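Local coordinates for putative alpha-galactosidase/melibiase (Bacteroides fragilis, PDB 4OGZ), which probably catalyses the hydrolysis of terminal, non-reducing alpha-D-galactose residues from alpha-D-galactosides, as a member of glycoside hydrolase family 27, at residues L114-L119 / K162-I167; D143-P148 / I156-T161; Y184-D189 / D220-P225. All blocks are in the same frame, centred on the assembly; numbering follows the deposited sequence.

Overall arrangement
All three contacts lie in the TIM-barrel domain. From the N terminus, the chain enters helix 116-128, passes through strand 138-140 and runs into a long loop. Contact 2 folds this loop back on itself, joining residues 143-148 to 156-161. Contact 1 then brings 162-167, where helix 166-176 begins, against the start of helix 116-128, so contact 2 is nested inside the larger loop that contact 1 closes. Contact 3 follows in series and pairs the end of strand 180-186 with the chain leaving strand 216-220. Contact 2 is the middle piece: F144 O meets K162 NZ of contact 1, and W145 NE1 meets Y184 O of contact 3.

Contact 1 (L114-L119 / K162-I167); sequences LTEELL and KFPRGI
L119 CG sits at the edge of the F163 ring, near its plane and 4.3 Å from F163 CE1, while I167 CD1 lies over one face, displaced toward the rim. L114 CB closes in obliquely, 4.2 Å from F163 CZ. The second flat group, the R165 guanidinium, has E116 CD at its edge and in its plane, with the carboxylate turned 40° against it; R165 also makes a cation-pi contact with Y169 of helix 166-176. The two charged groups form a salt bridge. R165 NE donates to the syn lone pair of E116 OE1 at 3.0 Å, and R165 NH2 donates to E116 OE2, a contact so short that its length is a doubtful measure of strength. E116 gets there with CG anti to its backbone N (chi1 158°) and an extended chain. Its own N-H bonds to K162 O at 2.9 Å, at the start of a helix that T115 OG1 caps by accepting from L118 N. K162 lays its CG 3.5 Å from L114 O and carries NZ on to R112 O and F144 O. A water donates to E116 OE1 and G166 O and accepts from R165 N, so the carboxylate is tied to both the side chain and the backbone of the turn.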
ATOM      1  N   LEU A 114       0.328  19.921  -6.178  1.00 30.73           N
ATOM      2  CA  LEU A 114       0.680  19.662  -4.799  1.00 28.41           C
ATOM      3  C   LEU A 114       0.764  20.923  -3.985  1.00 23.75           C
ATOM      4  O   LEU A 114       1.336  21.905  -4.442  1.00 24.59           O
ATOM      5  CB  LEU A 114       2.080  19.118  -4.769  1.00 30.48           C
ATOM      6  CG  LEU A 114       2.435  17.709  -5.133  1.00 34.34           C
ATOM      7  CD1 LEU A 114       3.935  17.677  -5.300  1.00 30.21           C
ATOM      8  CD2 LEU A 114       1.979  16.806  -4.018  1.00 40.05           C
ATOM      9  N   THR A 115       0.288  20.882  -2.752  1.00 20.35           N
ATOM     10  CA  THR A 115       0.553  21.936  -1.787  1.00 20.39           C
ATOM     11  C   THR A 115       0.659  21.335  -0.409  1.00 21.23           C
ATOM     12  O   THR A 115       0.285  20.177  -0.201  1.00 21.72           O
ATOM     13  CB  THR A 115      -0.554  23.009  -1.721  1.00 21.93           C
ATOM     14  OG1 THR A 115      -1.771  22.375  -1.318  1.00 23.05           O
ATOM     15  CG2 THR A 115      -0.747  23.658  -3.057  1.00 24.93           C
ATOM     16  N   GLU A 116       1.272  22.104   0.488  1.00 20.04           N
ATOM     17  CA  GLU A 116       1.391  21.748   1.902  1.00 17.85           C
ATOM     18  C   GLU A 116      -0.018  21.511   2.467  1.00 19.44           C
ATOM     19  O   GLU A 116      -0.262  20.543   3.175  1.00 18.68           O
ATOM     20  CB  GLU A 116       2.151  22.842   2.685  1.00 16.93           C
ATOM     21  CG  GLU A 116       1.872  22.820   4.193  1.00 17.81           C
ATOM     22  CD  GLU A 116       2.345  23.987   5.048  1.00 20.48           C
ATOM     23  OE1 GLU A 116       3.553  24.088   5.359  1.00 22.74           O
ATOM     24  OE2 GLU A 116       1.477  24.761   5.529  1.00 25.13           O
ATOM     25  N   GLU A 117      -0.946  22.398   2.069  1.00 21.95           N
ATOM     26  CA  GLU A 117      -2.349  22.348   2.454  1.00 21.28           C
ATOM     27  C   GLU A 117      -3.008  21.028   2.090  1.00 18.59           C
ATOM     28  O   GLU A 117      -3.797  20.505   2.852  1.00 16.61           O
ATOM     29  CB  GLU A 117      -3.132  23.519   1.808  1.00 24.33           C
ATOM     30  CG  GLU A 117      -2.860  24.904   2.420  1.00 28.08           C
ATOM     31  CD  GLU A 117      -1.527  25.564   2.006  1.00 31.06           C
ATOM     32  OE1 GLU A 117      -0.945  25.153   0.955  1.00 24.38           O
ATOM     33  OE2 GLU A 117      -1.059  26.493   2.754  1.00 38.27           O
ATOM     34  N   LEU A 118      -2.719  20.530   0.896  1.00 18.90           N
ATOM     35  CA  LEU A 118      -3.297  19.292   0.415  1.00 19.03           C
ATOM     36  C   LEU A 118      -2.841  18.137   1.318  1.00 17.78           C
ATOM     37  O   LEU A 118      -3.641  17.281   1.731  1.00 16.33           O
ATOM     38  CB  LEU A 118      -2.854  18.992  -1.024  1.00 19.72           C
ATOM     39  CG  LEU A 118      -3.239  17.595  -1.574  1.00 22.93           C
ATOM     40  CD1 LEU A 118      -4.758  17.412  -1.715  1.00 26.09           C
ATOM     41  CD2 LEU A 118      -2.562  17.298  -2.910  1.00 22.71           C
ATOM     42  N   LEU A 119      -1.547  18.124   1.593  1.00 16.86           N
ATOM     43  CA  LEU A 119      -0.948  17.047   2.389  1.00 17.70           C
ATOM     44  C   LEU A 119      -1.505  17.033   3.810  1.00 17.49           C
ATOM     45  O   LEU A 119      -1.948  15.983   4.251  1.00 23.68           O
ATOM     46  CB  LEU A 119       0.575  17.127   2.396  1.00 17.76           C
ATOM     47  CG  LEU A 119       1.350  16.499   1.226  1.00 18.68           C
ATOM     48  CD1 LEU A 119       1.566  15.009   1.407  1.00 19.96           C
ATOM     49  CD2 LEU A 119       0.703  16.682  -0.145  1.00 18.30           C
ATOM     50  N   LYS A 162       4.918  25.753  -3.009  1.00 22.02           N
ATOM     51  CA  LYS A 162       4.027  24.632  -2.748  1.00 19.96           C
ATOM     52  C   LYS A 162       4.126  24.215  -1.289  1.00 17.06           C
ATOM     53  O   LYS A 162       3.088  24.011  -0.657  1.00 14.60           O
ATOM     54  CB  LYS A 162       4.340  23.445  -3.668  1.00 19.22           C
ATOM     55  CG  LYS A 162       4.174  23.746  -5.143  1.00 18.49           C
ATOM     56  CD  LYS A 162       4.368  22.536  -6.030  1.00 19.44           C
ATOM     57  CE  LYS A 162       3.881  22.844  -7.454  1.00 21.36           C
ATOM     58  NZ  LYS A 162       4.370  21.855  -8.432  1.00 22.15           N
ATOM     59  N   PHE A 163       5.374  24.104  -0.805  1.00 15.05           N
ATOM     60  CA  PHE A 163       5.748  23.741   0.562  1.00 15.94           C
ATOM     61  C   PHE A 163       6.526  24.866   1.248  1.00 16.64           C
ATOM     62  O   PHE A 163       7.752  24.742   1.476  1.00 16.09           O
ATOM     63  CB  PHE A 163       6.570  22.423   0.533  1.00 15.22           C
ATOM     64  CG  PHE A 163       5.803  21.300  -0.052  1.00 16.69           C
ATOM     65  CD1 PHE A 163       4.880  20.610   0.716  1.00 17.69           C
ATOM     66  CD2 PHE A 163       5.913  20.969  -1.401  1.00 17.55           C
ATOM     67  CE1 PHE A 163       4.114  19.582   0.169  1.00 18.49           C
ATOM     68  CE2 PHE A 163       5.143  19.956  -1.945  1.00 18.34           C
ATOM     69  CZ  PHE A 163       4.260  19.246  -1.158  1.00 19.89           C
ATOM     70  N   PRO A 164       5.828  25.965   1.604  1.00 15.93           N
ATOM     71  CA  PRO A 164       6.468  27.179   2.095  1.00 16.43           C
ATOM     72  C   PRO A 164       7.116  27.054   3.443  1.00 17.44           C
ATOM     73  O   PRO A 164       7.863  27.944   3.808  1.00 19.02           O
ATOM     74  CB  PRO A 164       5.319  28.207   2.206  1.00 17.19           C
ATOM     75  CG  PRO A 164       4.076  27.396   2.212  1.00 18.34           C
ATOM     76  CD  PRO A 164       4.369  26.069   1.573  1.00 16.65           C
ATOM     77  N   ARG A 165       6.852  25.987   4.181  1.00 21.19           N
ATOM     78  CA  ARG A 165       7.620  25.685   5.396  1.00 17.84           C
ATOM     79  C   ARG A 165       8.535  24.482   5.236  1.00 18.58           C
ATOM     80  O   ARG A 165       9.099  23.987   6.206  1.00 16.07           O
ATOM     81  CB  ARG A 165       6.660  25.474   6.545  1.00 18.09           C
ATOM     82  CG  ARG A 165       5.838  26.713   6.803  1.00 18.90           C
ATOM     83  CD  ARG A 165       4.909  26.588   8.016  1.00 19.07           C
ATOM     84  NE  ARG A 165       3.659  25.954   7.643  1.00 19.13           N
ATOM     85  CZ  ARG A 165       2.578  25.899   8.417  1.00 22.94           C
ATOM     86  NH1 ARG A 165       2.606  26.404   9.661  1.00 24.50           N
ATOM     87  NH2 ARG A 165       1.463  25.331   7.948  1.00 20.95           N
ATOM     88  N   GLY A 166       8.712  24.041   4.002  1.00 19.07           N
ATOM     89  CA  GLY A 166       9.542  22.928   3.719  1.00 18.49           C
ATOM     90  C   GLY A 166       8.836  21.611   3.891  1.00 17.76           C
ATOM     91  O   GLY A 166       7.675  21.533   4.314  1.00 16.81           O
ATOM     92  N   ILE A 167       9.582  20.569   3.564  1.00 15.98           N
ATOM     93  CA  ILE A 167       9.094  19.210   3.618  1.00 17.30           C
ATOM     94  C   ILE A 167       9.047  18.707   5.057  1.00 14.95           C
ATOM     95  O   ILE A 167       8.073  18.059   5.458  1.00 14.81           O
ATOM     96  CB  ILE A 167       9.980  18.298   2.738  1.00 17.84           C
ATOM     97  CG1 ILE A 167       9.833  18.711   1.278  1.00 19.51           C
ATOM     98  CG2 ILE A 167       9.647  16.824   2.923  1.00 17.32           C
ATOM     99  CD1 ILE A 167       8.436  18.581   0.728  1.00 20.41           C
TER
HETATM  100  O   HOH W   1       5.584  23.324   3.761  1.00 13.35           O

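Contact 2 (D143-P148 / I156-T161); sequences DFWQLP and IQIDKT
W145 reaches across to I156 and I158 with the outer rim of its indole. From CB the side chain takes the position between backbone N and carbonyl carbon (chi1 58°), and beyond CG the ring extends with Q146 CB over one face, 3.5 Å above the plane and toward the rim. On the pyrrole side NE1 turns away from this contact and donates to Y184 O. The six-membered ring does the touching: CE3 and CZ3 run beside I158, with W145 CZ3 3.9 Å from I158 CG1, and at the tip W145 CH2 lies 3.9 Å from I156 CG2. Those two isoleucine carbons meet the ring at its edge. I156 CD1, 4.1 Å from W145 CZ2, instead lies out of the ring plane on the Q146 side, and I156 as a whole crosses the indole at about a right angle.

Beneath the indole the backbones are bridged once, Q146 opposite I158. D159 N donates to W145 O at 2.8 Å, in the carbonyl plane and on a lone pair, and L147 N donates to Q157 O at 2.8 Å. A water accepts from Q157 N and also lies close to L147 O, carrying the pairing one step further. L147 crosses D159 with its CD2 3.7 Å from D159 CG. The same aspartate turns OD1 to T161 N, closing an Asx turn as the chain bends away.

The two bonds flank Q146 and I158 and make a single backbone bridge, not a regular ladder. It ties together the two limbs of the long loop between strand 138-140 and helix 166-176, a beta-alpha loop of the TIM barrel.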
ATOM      1  N   ASP A 143       5.710  13.405  -7.945  1.00 21.23           N
ATOM      2  CA  ASP A 143       6.598  14.329  -8.682  1.00 20.81           C
ATOM      3  C   ASP A 143       6.145  15.778  -8.456  1.00 20.56           C
ATOM      4  O   ASP A 143       4.977  16.026  -8.102  1.00 21.04           O
ATOM      5  CB  ASP A 143       6.590  13.929 -10.185  1.00 23.07           C
ATOM      6  CG  ASP A 143       7.819  14.474 -11.015  1.00 23.22           C
ATOM      7  OD1 ASP A 143       8.655  15.240 -10.493  1.00 22.13           O
ATOM      8  OD2 ASP A 143       7.922  14.099 -12.218  1.00 19.31           O
ATOM      9  N   PHE A 144       7.082  16.708  -8.636  1.00 18.95           N
ATOM     10  CA  PHE A 144       6.842  18.171  -8.711  1.00 17.42           C
ATOM     11  C   PHE A 144       6.839  18.916  -7.363  1.00 16.55           C
ATOM     12  O   PHE A 144       6.309  20.009  -7.275  1.00 18.95           O
ATOM     13  CB  PHE A 144       5.548  18.484  -9.460  1.00 18.64           C
ATOM     14  CG  PHE A 144       5.560  18.092 -10.897  1.00 19.03           C
ATOM     15  CD1 PHE A 144       6.336  18.795 -11.812  1.00 21.06           C
ATOM     16  CD2 PHE A 144       4.746  17.050 -11.363  1.00 19.18           C
ATOM     17  CE1 PHE A 144       6.319  18.452 -13.166  1.00 21.46           C
ATOM     18  CE2 PHE A 144       4.753  16.688 -12.704  1.00 20.23           C
ATOM     19  CZ  PHE A 144       5.523  17.408 -13.613  1.00 20.65           C
ATOM     20  N   TRP A 145       7.410  18.321  -6.322  1.00 15.47           N
ATOM     21  CA  TRP A 145       7.606  19.003  -5.039  1.00 14.67           C
ATOM     22  C   TRP A 145       8.846  19.883  -5.074  1.00 14.17           C
ATOM     23  O   TRP A 145       9.010  20.788  -4.235  1.00 13.09           O
ATOM     24  CB  TRP A 145       7.737  17.989  -3.892  1.00 14.61           C
ATOM     25  CG  TRP A 145       8.852  17.050  -4.090  1.00 14.03           C
ATOM     26  CD1 TRP A 145       8.803  15.826  -4.691  1.00 15.84           C
ATOM     27  CD2 TRP A 145      10.207  17.244  -3.680  1.00 15.40           C
ATOM     28  NE1 TRP A 145      10.079  15.238  -4.694  1.00 14.63           N
ATOM     29  CE2 TRP A 145      10.935  16.098  -4.051  1.00 14.65           C
ATOM     30  CE3 TRP A 145      10.859  18.246  -2.950  1.00 15.48           C
ATOM     31  CZ2 TRP A 145      12.267  15.973  -3.772  1.00 15.67           C
ATOM     32  CZ3 TRP A 145      12.182  18.108  -2.669  1.00 14.54           C
ATOM     33  CH2 TRP A 145      12.882  16.991  -3.082  1.00 14.75           C
ATOM     34  N   GLN A 146       9.715  19.581  -6.037  1.00 15.11           N
ATOM     35  CA  GLN A 146      11.014  20.196  -6.161  1.00 17.34           C
ATOM     36  C   GLN A 146      11.068  21.108  -7.364  1.00 19.00           C
ATOM     37  O   GLN A 146      10.204  21.051  -8.286  1.00 20.84           O
ATOM     38  CB  GLN A 146      12.113  19.122  -6.217  1.00 17.43           C
ATOM     39  CG  GLN A 146      12.217  18.318  -7.496  1.00 20.02           C
ATOM     40  CD  GLN A 146      11.276  17.128  -7.562  1.00 21.41           C
ATOM     41  OE1 GLN A 146      10.041  17.271  -7.550  1.00 21.23           O
ATOM     42  NE2 GLN A 146      11.863  15.928  -7.653  1.00 23.63           N
ATOM     43  N   LEU A 147      12.078  21.956  -7.372  1.00 19.60           N
ATOM     44  CA  LEU A 147      12.253  22.895  -8.486  1.00 20.32           C
ATOM     45  C   LEU A 147      12.983  22.205  -9.625  1.00 20.25           C
ATOM     46  O   LEU A 147      13.609  21.168  -9.415  1.00 20.90           O
ATOM     47  CB  LEU A 147      13.014  24.160  -8.041  1.00 21.82           C
ATOM     48  CG  LEU A 147      12.321  25.138  -7.084  1.00 21.63           C
ATOM     49  CD1 LEU A 147      13.201  26.358  -6.900  1.00 21.85           C
ATOM     50  CD2 LEU A 147      10.939  25.567  -7.567  1.00 22.50           C
ATOM     51  N   PRO A 148      12.919  22.782 -10.835  1.00 22.50           N
ATOM     52  CA  PRO A 148      13.569  22.137 -11.970  1.00 24.07           C
ATOM     53  C   PRO A 148      15.096  21.983 -11.826  1.00 27.13           C
ATOM     54  O   PRO A 148      15.622  20.926 -12.184  1.00 30.63           O
ATOM     55  CB  PRO A 148      13.206  23.052 -13.173  1.00 25.54           C
ATOM     56  CG  PRO A 148      12.014  23.832 -12.735  1.00 24.18           C
ATOM     57  CD  PRO A 148      12.156  23.991 -11.240  1.00 23.96           C
ATOM     58  N   ILE A 156      19.069  19.653  -3.744  1.00 18.14           N
ATOM     59  CA  ILE A 156      17.813  19.671  -4.461  1.00 20.58           C
ATOM     60  C   ILE A 156      16.922  20.713  -3.807  1.00 18.98           C
ATOM     61  O   ILE A 156      17.002  20.916  -2.604  1.00 19.29           O
ATOM     62  CB  ILE A 156      17.195  18.249  -4.484  1.00 21.73           C
ATOM     63  CG1 ILE A 156      16.084  18.132  -5.508  1.00 26.46           C
ATOM     64  CG2 ILE A 156      16.636  17.877  -3.130  1.00 25.31           C
ATOM     65  CD1 ILE A 156      15.723  16.678  -5.777  1.00 25.83           C
ATOM     66  N   GLN A 157      16.167  21.477  -4.598  1.00 22.40           N
ATOM     67  CA  GLN A 157      15.440  22.630  -4.040  1.00 21.81           C
ATOM     68  C   GLN A 157      13.946  22.323  -3.913  1.00 19.42           C
ATOM     69  O   GLN A 157      13.307  21.878  -4.851  1.00 18.83           O
ATOM     70  CB  GLN A 157      15.689  23.897  -4.859  1.00 25.78           C
ATOM     71  CG  GLN A 157      17.160  24.308  -4.892  1.00 33.66           C
ATOM     72  CD  GLN A 157      17.678  24.761  -3.533  1.00 41.67           C
ATOM     73  OE1 GLN A 157      17.067  25.627  -2.881  1.00 43.92           O
ATOM     74  NE2 GLN A 157      18.817  24.183  -3.097  1.00 35.04           N
ATOM     75  N   ILE A 158      13.422  22.518  -2.711  1.00 18.14           N
ATOM     76  CA  ILE A 158      12.020  22.329  -2.448  1.00 16.29           C
ATOM     77  C   ILE A 158      11.344  23.502  -3.113  1.00 15.59           C
ATOM     78  O   ILE A 158      11.810  24.637  -3.053  1.00 16.11           O
ATOM     79  CB  ILE A 158      11.697  22.345  -0.954  1.00 18.16           C
ATOM     80  CG1 ILE A 158      12.294  21.129  -0.257  1.00 18.32           C
ATOM     81  CG2 ILE A 158      10.188  22.360  -0.688  1.00 18.43           C
ATOM     82  CD1 ILE A 158      12.516  21.372   1.219  1.00 19.65           C
ATOM     83  N   ASP A 159      10.250  23.220  -3.772  1.00 15.19           N
ATOM     84  CA  ASP A 159       9.422  24.296  -4.307  1.00 15.98           C
ATOM     85  C   ASP A 159       8.620  24.925  -3.144  1.00 16.53           C
ATOM     86  O   ASP A 159       7.644  24.342  -2.665  1.00 16.74           O
ATOM     87  CB  ASP A 159       8.504  23.746  -5.364  1.00 16.76           C
ATOM     88  CG  ASP A 159       7.640  24.832  -5.991  1.00 18.62           C
ATOM     89  OD1 ASP A 159       7.473  25.908  -5.343  1.00 19.29           O
ATOM     90  OD2 ASP A 159       7.235  24.625  -7.160  1.00 19.38           O
ATOM     91  N   LYS A 160       9.046  26.107  -2.701  1.00 16.15           N
ATOM     92  CA  LYS A 160       8.457  26.767  -1.542  1.00 17.15           C
ATOM     93  C   LYS A 160       7.215  27.628  -1.876  1.00 19.26           C
ATOM     94  O   LYS A 160       6.554  28.131  -1.002  1.00 17.69           O
ATOM     95  CB  LYS A 160       9.541  27.579  -0.820  1.00 18.79           C
ATOM     96  CG  LYS A 160      10.327  26.619   0.066  1.00 20.78           C
ATOM     97  CD  LYS A 160      11.569  27.214   0.616  1.00 24.85           C
ATOM     98  CE  LYS A 160      12.266  26.138   1.400  1.00 27.61           C
ATOM     99  NZ  LYS A 160      13.473  26.628   2.099  1.00 26.72           N
ATOM    100  N   THR A 161       6.831  27.676  -3.129  1.00 22.47           N
ATOM    101  CA  THR A 161       5.459  28.114  -3.423  1.00 23.70           C
ATOM    102  C   THR A 161       4.472  27.022  -2.999  1.00 23.44           C
ATOM    103  O   THR A 161       3.366  27.341  -2.580  1.00 21.68           O
ATOM    104  CB  THR A 161       5.341  28.510  -4.879  1.00 24.79           C
ATOM    105  OG1 THR A 161       6.233  29.613  -5.031  1.00 27.16           O
ATOM    106  CG2 THR A 161       3.935  28.968  -5.238  1.00 27.17           C
TER
HETATM  107  O   HOH W   2      15.652  21.410  -7.333  1.00 18.97           O

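Contact 3 (Y184-D189 / D220-P225)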
ATOM      1  N   TYR A 184       9.597  11.611  -3.719  1.00 14.70           N
ATOM      2  CA  TYR A 184       9.826  11.110  -5.051  1.00 14.40           C
ATOM      3  C   TYR A 184      11.050  11.737  -5.679  1.00 14.59           C
ATOM      4  O   TYR A 184      11.323  12.923  -5.526  1.00 13.67           O
ATOM      5  CB  TYR A 184       8.593  11.392  -5.884  1.00 17.91           C
ATOM      6  CG  TYR A 184       8.753  11.227  -7.382  1.00 17.78           C
ATOM      7  CD1 TYR A 184       9.349  12.214  -8.137  1.00 18.55           C
ATOM      8  CD2 TYR A 184       8.300  10.081  -8.025  1.00 18.00           C
ATOM      9  CE1 TYR A 184       9.478  12.092  -9.512  1.00 24.63           C
ATOM     10  CE2 TYR A 184       8.443   9.924  -9.388  1.00 20.92           C
ATOM     11  CZ  TYR A 184       9.004  10.956 -10.143  1.00 23.38           C
ATOM     12  OH  TYR A 184       9.157  10.845 -11.497  1.00 21.77           O
ATOM     13  N   SER A 185      11.819  10.919  -6.384  1.00 15.89           N
ATOM     14  CA  SER A 185      12.880  11.433  -7.237  1.00 15.66           C
ATOM     15  C   SER A 185      13.027  10.484  -8.413  1.00 16.50           C
ATOM     16  O   SER A 185      12.157   9.642  -8.656  1.00 17.00           O
ATOM     17  CB  SER A 185      14.160  11.572  -6.432  1.00 13.79           C
ATOM     18  OG  SER A 185      15.111  12.362  -7.115  1.00 14.02           O
ATOM     19  N   ASP A 186      14.129  10.618  -9.143  1.00 20.46           N
ATOM     20  CA  ASP A 186      14.319   9.923 -10.418  1.00 20.39           C
ATOM     21  C   ASP A 186      15.790   9.683 -10.588  1.00 18.02           C
ATOM     22  O   ASP A 186      16.600  10.538 -10.241  1.00 20.23           O
ATOM     23  CB  ASP A 186      13.748  10.787 -11.548  1.00 19.70           C
ATOM     24  CG  ASP A 186      13.662  10.073 -12.897  1.00 18.43           C
ATOM     25  OD1 ASP A 186      14.703   9.729 -13.475  1.00 17.89           O
ATOM     26  OD2 ASP A 186      12.544   9.900 -13.404  1.00 17.18           O
ATOM     27  N   ALA A 187      16.143   8.530 -11.129  1.00 19.32           N
ATOM     28  CA  ALA A 187      17.552   8.145 -11.340  1.00 20.15           C
ATOM     29  C   ALA A 187      18.146   8.752 -12.636  1.00 20.36           C
ATOM     30  O   ALA A 187      18.696   8.051 -13.492  1.00 20.38           O
ATOM     31  CB  ALA A 187      17.686   6.629 -11.329  1.00 17.88           C
ATOM     32  N   ALA A 188      18.022  10.069 -12.733  1.00 21.72           N
ATOM     33  CA  ALA A 188      18.523  10.845 -13.825  1.00 21.67           C
ATOM     34  C   ALA A 188      18.709  12.263 -13.327  1.00 24.01           C
ATOM     35  O   ALA A 188      18.485  12.565 -12.145  1.00 20.31           O
ATOM     36  CB  ALA A 188      17.540  10.803 -15.001  1.00 23.41           C
ATOM     37  N   ASP A 189      19.087  13.152 -14.246  1.00 25.20           N
ATOM     38  CA  ASP A 189      19.125  14.578 -13.964  1.00 27.70           C
ATOM     39  C   ASP A 189      17.714  15.153 -13.823  1.00 23.28           C
ATOM     40  O   ASP A 189      17.518  16.083 -13.079  1.00 21.69           O
ATOM     41  CB  ASP A 189      19.920  15.326 -15.051  1.00 30.28           C
ATOM     42  CG  ASP A 189      19.356  15.116 -16.455  1.00 35.93           C
ATOM     43  OD1 ASP A 189      18.726  14.061 -16.757  1.00 35.27           O
ATOM     44  OD2 ASP A 189      19.540  16.029 -17.263  1.00 47.05           O
ATOM     45  N   ASP A 220      11.964   6.952  -9.677  1.00 16.11           N
ATOM     46  CA  ASP A 220      11.539   6.755 -11.061  1.00 16.56           C
ATOM     47  C   ASP A 220      12.749   6.633 -12.009  1.00 16.63           C
ATOM     48  O   ASP A 220      13.879   6.856 -11.617  1.00 15.89           O
ATOM     49  CB  ASP A 220      10.633   7.918 -11.503  1.00 18.61           C
ATOM     50  CG  ASP A 220       9.509   7.488 -12.400  1.00 19.24           C
ATOM     51  OD1 ASP A 220       9.608   6.437 -13.089  1.00 19.38           O
ATOM     52  OD2 ASP A 220       8.497   8.225 -12.411  1.00 23.08           O
ATOM     53  N   TYR A 221      12.488   6.262 -13.253  1.00 19.60           N
ATOM     54  CA  TYR A 221      13.549   5.940 -14.202  1.00 18.60           C
ATOM     55  C   TYR A 221      13.437   6.730 -15.523  1.00 19.04           C
ATOM     56  O   TYR A 221      14.057   6.346 -16.519  1.00 24.20           O
ATOM     57  CB  TYR A 221      13.613   4.395 -14.436  1.00 17.40           C
ATOM     58  CG  TYR A 221      14.971   3.938 -14.896  1.00 16.43           C
ATOM     59  CD1 TYR A 221      16.076   4.104 -14.084  1.00 17.98           C
ATOM     60  CD2 TYR A 221      15.179   3.385 -16.156  1.00 18.07           C
ATOM     61  CE1 TYR A 221      17.347   3.746 -14.497  1.00 17.20           C
ATOM     62  CE2 TYR A 221      16.453   3.019 -16.571  1.00 17.51           C
ATOM     63  CZ  TYR A 221      17.524   3.186 -15.704  1.00 17.85           C
ATOM     64  OH  TYR A 221      18.821   2.856 -16.046  1.00 19.85           O
ATOM     65  N   CYS A 222      12.656   7.802 -15.569  1.00 19.07           N
ATOM     66  CA  CYS A 222      12.642   8.637 -16.777  1.00 22.98           C
ATOM     67  C   CYS A 222      14.001   9.170 -17.062  1.00 19.91           C
ATOM     68  O   CYS A 222      14.773   9.415 -16.135  1.00 19.54           O
ATOM     69  CB  CYS A 222      11.706   9.818 -16.644  1.00 27.96           C
ATOM     70  SG  CYS A 222      10.049   9.253 -16.941  1.00 43.25           S
ATOM     71  N   ASN A 223      14.277   9.337 -18.354  1.00 19.70           N
ATOM     72  CA  ASN A 223      15.514   9.975 -18.828  1.00 20.47           C
ATOM     73  C   ASN A 223      16.783   9.195 -18.501  1.00 19.99           C
ATOM     74  O   ASN A 223      17.873   9.749 -18.658  1.00 19.06           O
ATOM     75  CB  ASN A 223      15.657  11.410 -18.265  1.00 19.23           C
ATOM     76  CG  ASN A 223      14.464  12.251 -18.591  1.00 20.83           C
ATOM     77  OD1 ASN A 223      14.159  12.409 -19.734  1.00 23.73           O
ATOM     78  ND2 ASN A 223      13.754  12.750 -17.585  1.00 22.10           N
ATOM     79  N   ALA A 224      16.642   7.964 -18.005  1.00 19.01           N
ATOM     80  CA  ALA A 224      17.796   7.103 -17.777  1.00 20.28           C
ATOM     81  C   ALA A 224      17.965   6.112 -18.899  1.00 20.20           C
ATOM     82  O   ALA A 224      17.006   5.752 -19.556  1.00 20.83           O
ATOM     83  CB  ALA A 224      17.648   6.371 -16.478  1.00 22.06           C
ATOM     84  N   PRO A 225      19.194   5.635 -19.119  1.00 21.87           N
ATOM     85  CA  PRO A 225      19.421   4.679 -20.196  1.00 21.75           C
ATOM     86  C   PRO A 225      18.742   3.316 -19.929  1.00 20.69           C
ATOM     87  O   PRO A 225      18.704   2.864 -18.791  1.00 20.53           O
ATOM     88  CB  PRO A 225      20.961   4.542 -20.223  1.00 23.63           C
ATOM     89  CG  PRO A 225      21.502   5.612 -19.360  1.00 21.31           C
ATOM     90  CD  PRO A 225      20.426   5.878 -18.354  1.00 21.43           C
TER
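Y184 and D220 cross obliquely, the phenol end of the ring lying against D220 CB and OD2, ring and carboxylate planes 88° apart. The phenol OH donates to D220 OD2 at 2.9 Å, and this oxygen lies at the ring's edge, in its plane; the bond arrives on the anti side of the carboxylate, somewhat out of its plane. The other oxygen, D220 OD1, accepts from Y221 N, also on its anti side, so one hydrogen bond on each oxygen fixes the rotation of the acid group.

D186 approaches D220 obliquely from the neighbouring strand, its carboxylate turned 33° against that of D220 and the two OD2 atoms 4.5 Å apart. With CG anti to the backbone N (chi1 -170°), D186 reaches over the start of the turn: its OD2 lies 3.3 Å from D220 CB and takes a weak hydrogen bond from C222 N at 3.0 Å.

The backbones run parallel here. D220 N donates to S185 O and A187 N to D220 O, both at 2.9 Å, so D220 is held on either side of D186. Past the strand end, the chain kinks in an inverse gamma turn centred on A187 and brings A188 CB to 3.8 Å from N223 CB, against the type II turn from Y221 to A224. Across that turn the Y221 ring has A224 CB over one face, toward the rim, while its OH donates to P225 O. A187 CB comes up obliquely to the same ring. A disulfide joins C222 to C192, tying the turn to the loop after strand 180-186.

Adjacent parallel strands, 180-186 and 216-220, linked through helix 202-211, form a beta-alpha-beta unit of the TIM barrel. The contact sits at the C-terminal ends of these strands, where barrels of family 27 carry their active site.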